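Local coordinates for YceI-like domain protein (Burkholderia cenocepacia BC7, PDB 5IXH), which is a lipocalin-like beta-barrel protein that binds a long polyprenyl diphosphate in its interior and probably captures antibiotics outside the cell, at residues A[25-30]-A[53-58]. Numbering follows the deposited sequence.
Sequences AFKKFS and SFDLGD. With OTP ((2E,6E,10E,14E,18E,22E,26E)-3,7,11,15,19,23,27,31-octamethyldotriaconta-2,6,10,14,18,22,26,30-octaenyl trihydrogen diphosphate), chain C.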
# COMPACT_ATOMS: atom_id res chain seq x y z
N ALA A 25 4.87 2.63 8.82
CA ALA A 25 4.00 1.46 8.67
C ALA A 25 2.60 1.76 9.12
O ALA A 25 2.40 2.52 10.09
CB ALA A 25 4.55 0.31 9.47
N PHE A 26 1.62 1.22 8.42
CA PHE A 26 0.23 1.36 8.82
C PHE A 26 -0.09 0.28 9.83
O PHE A 26 0.03 -0.91 9.54
CB PHE A 26 -0.68 1.26 7.61
CG PHE A 26 -0.48 2.36 6.63
CD1 PHE A 26 -1.12 3.59 6.80
CD2 PHE A 26 0.33 2.19 5.52
CE1 PHE A 26 -0.95 4.62 5.90
CE2 PHE A 26 0.50 3.22 4.61
CZ PHE A 26 -0.13 4.43 4.79
N LYS A 27 -0.47 0.68 11.03
CA LYS A 27 -0.68 -0.29 12.09
C LYS A 27 -2.07 -0.91 12.04
O LYS A 27 -2.31 -1.95 12.65
CB LYS A 27 -0.42 0.37 13.43
CG LYS A 27 1.01 0.85 13.61
CD LYS A 27 2.02 -0.30 13.41
CE LYS A 27 3.45 0.14 13.68
NZ LYS A 27 4.42 -0.97 13.39
N LYS A 28 -2.98 -0.29 11.31
CA LYS A 28 -4.35 -0.80 11.21
C LYS A 28 -4.78 -0.87 9.75
O LYS A 28 -4.84 0.15 9.03
CB LYS A 28 -5.33 0.08 11.96
CG LYS A 28 -5.14 0.09 13.47
CD LYS A 28 -6.22 0.96 14.14
CE LYS A 28 -5.90 1.27 15.60
NZ LYS A 28 -6.91 2.22 16.17
N PHE A 29 -5.06 -2.09 9.29
CA PHE A 29 -5.60 -2.31 7.97
C PHE A 29 -6.32 -3.63 7.96
O PHE A 29 -6.16 -4.43 8.87
CB PHE A 29 -4.50 -2.27 6.91
CG PHE A 29 -3.41 -3.28 7.10
CD1 PHE A 29 -3.53 -4.57 6.58
CD2 PHE A 29 -2.25 -2.93 7.77
CE1 PHE A 29 -2.50 -5.50 6.76
CE2 PHE A 29 -1.22 -3.85 7.95
CZ PHE A 29 -1.35 -5.13 7.43
N SER A 30 -7.12 -3.84 6.92
CA SER A 30 -7.72 -5.13 6.68
C SER A 30 -7.49 -5.53 5.24
O SER A 30 -7.21 -4.68 4.39
CB SER A 30 -9.21 -5.06 6.92
OG SER A 30 -9.82 -4.19 6.00
N SER A 53 -3.45 5.45 11.18
CA SER A 53 -2.60 4.49 11.87
C SER A 53 -1.18 4.47 11.32
O SER A 53 -0.37 3.65 11.75
CB SER A 53 -3.19 3.08 11.79
OG SER A 53 -2.97 2.49 10.51
N PHE A 54 -0.87 5.36 10.40
CA PHE A 54 0.49 5.46 9.85
C PHE A 54 1.46 5.93 10.92
O PHE A 54 1.27 6.97 11.54
CB PHE A 54 0.53 6.41 8.64
CG PHE A 54 1.79 6.33 7.80
CD1 PHE A 54 2.15 5.17 7.16
CD2 PHE A 54 2.58 7.47 7.62
CE1 PHE A 54 3.27 5.12 6.37
CE2 PHE A 54 3.72 7.42 6.86
CZ PHE A 54 4.06 6.24 6.21
N ASP A 55 2.50 5.13 11.15
CA ASP A 55 3.45 5.37 12.21
C ASP A 55 4.86 5.45 11.65
O ASP A 55 5.40 4.47 11.15
CB ASP A 55 3.36 4.25 13.23
CG ASP A 55 4.26 4.47 14.42
OD1 ASP A 55 4.79 5.59 14.65
OD2 ASP A 55 4.44 3.49 15.18
N LEU A 56 5.43 6.64 11.75
CA LEU A 56 6.81 6.92 11.35
C LEU A 56 7.77 6.84 12.53
O LEU A 56 8.95 7.12 12.37
CB LEU A 56 6.86 8.30 10.71
CG LEU A 56 6.21 8.36 9.34
CD1 LEU A 56 5.68 9.75 9.07
CD2 LEU A 56 7.22 7.95 8.30
N GLY A 57 7.26 6.49 13.72
CA GLY A 57 8.10 6.34 14.90
C GLY A 57 8.39 7.66 15.59
O GLY A 57 9.31 7.76 16.40
N ASP A 58 7.60 8.68 15.27
CA ASP A 58 7.83 10.04 15.76
C ASP A 58 6.47 10.72 15.80
O ASP A 58 5.80 10.82 14.77
CB ASP A 58 8.80 10.74 14.81
CG ASP A 58 9.14 12.14 15.25
OD1 ASP A 58 8.24 13.01 15.33
OD2 ASP A 58 10.33 12.39 15.52
O7 OTP C . 15.24 17.86 7.59
P2 OTP C . 13.91 17.90 6.86
O5 OTP C . 13.29 19.27 7.00
O6 OTP C . 14.12 17.57 5.40
O4 OTP C . 12.93 16.82 7.49
P1 OTP C . 11.37 16.75 7.22
O2 OTP C . 10.65 17.69 8.17
O3 OTP C . 11.07 17.14 5.79
O1 OTP C . 10.90 15.26 7.50
C40 OTP C . 10.18 14.51 6.54
C39 OTP C . 9.65 13.33 7.35
C37 OTP C . 8.94 12.29 6.81
C38 OTP C . 8.51 11.21 7.80
C36 OTP C . 8.55 12.19 5.32
C35 OTP C . 7.05 11.85 5.22
C34 OTP C . 6.72 11.02 3.97
C32 OTP C . 5.53 10.32 3.92
C33 OTP C . 4.55 10.36 5.09
C31 OTP C . 5.18 9.49 2.68
C30 OTP C . 3.75 9.83 2.22
C29 OTP C . 3.04 8.49 2.08
C27 OTP C . 2.40 8.10 0.92
C28 OTP C . 2.30 8.95 -0.34
C26 OTP C . 1.77 6.71 0.95
C25 OTP C . 0.36 6.72 0.33
C24 OTP C . 0.03 5.23 0.47
C22 OTP C . -1.04 4.79 1.20
C23 OTP C . -2.02 5.72 1.92
C21 OTP C . -1.24 3.27 1.26
C20 OTP C . -2.26 2.96 0.17
C19 OTP C . -2.08 1.48 -0.16
C17 OTP C . -3.15 0.61 -0.23
C18 OTP C . -4.57 1.12 0.01
C16 OTP C . -2.96 -0.88 -0.57
C15 OTP C . -1.48 -1.29 -0.64
C14 OTP C . -1.42 -2.66 -1.34
C12 OTP C . -1.43 -2.74 -2.72
C13 OTP C . -1.48 -1.50 -3.63
C11 OTP C . -1.36 -4.10 -3.42
C10 OTP C . -1.92 -5.23 -2.55
C9 OTP C . -2.07 -6.42 -3.52
C7 OTP C . -2.79 -7.54 -3.17
C8 OTP C . -3.47 -7.65 -1.81
C6 OTP C . -2.89 -8.66 -4.22
C5 OTP C . -2.65 -10.03 -3.57
C4 OTP C . -2.20 -10.94 -4.73
C2 OTP C . -2.98 -11.92 -5.29
C3 OTP C . -2.37 -12.73 -6.43
C1 OTP C . -4.41 -12.23 -4.83
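A short antiparallel bridge in the wall of the lipocalin-like YceI barrel pairs strand 54-55, which leads into helix 59-66, with strand 22-34 near its break. A25 and D55 form the hydrogen-bonded pair, D55 N donating to A25 O (2.8 Å) and A25 N donating back to D55 O; F26 and F54 form the adjoining non-hydrogen-bonded pair, and K27 N hydrogen-bonds to S53 O. Both phenylalanines line the pocket of the octaprenyl chain, where flat apolar rings suit an isoprenoid. F54 CG stands anti to its backbone N (chi1 -166°), which puts CD1 over the centre of one face of the F26 ring, 3.3 Å above its plane; the two rings cross obliquely, at 41°. Beyond this overlap F54 CE2 meets OTP C33 at 3.5 Å and F26 CZ meets OTP C23, while L56 adds its methyls against OTP C38. On the other side of the sheet, the small A25 lies beside D55. The K27 chain, bent at chi2, reaches across to D55, but K27 NZ stays 4.8 Å from D55 OD2, so the opposite charges may attract without forming a salt bridge. The D55 carboxylate suits its Asx turn because OD1 can accept from both G57 N and N62 ND2. At the bridge's other end the short S53 hydroxyl can serve two backbones, bonding to D50 O while accepting from K28 N, with K28 N to S53 OG 2.9 Å.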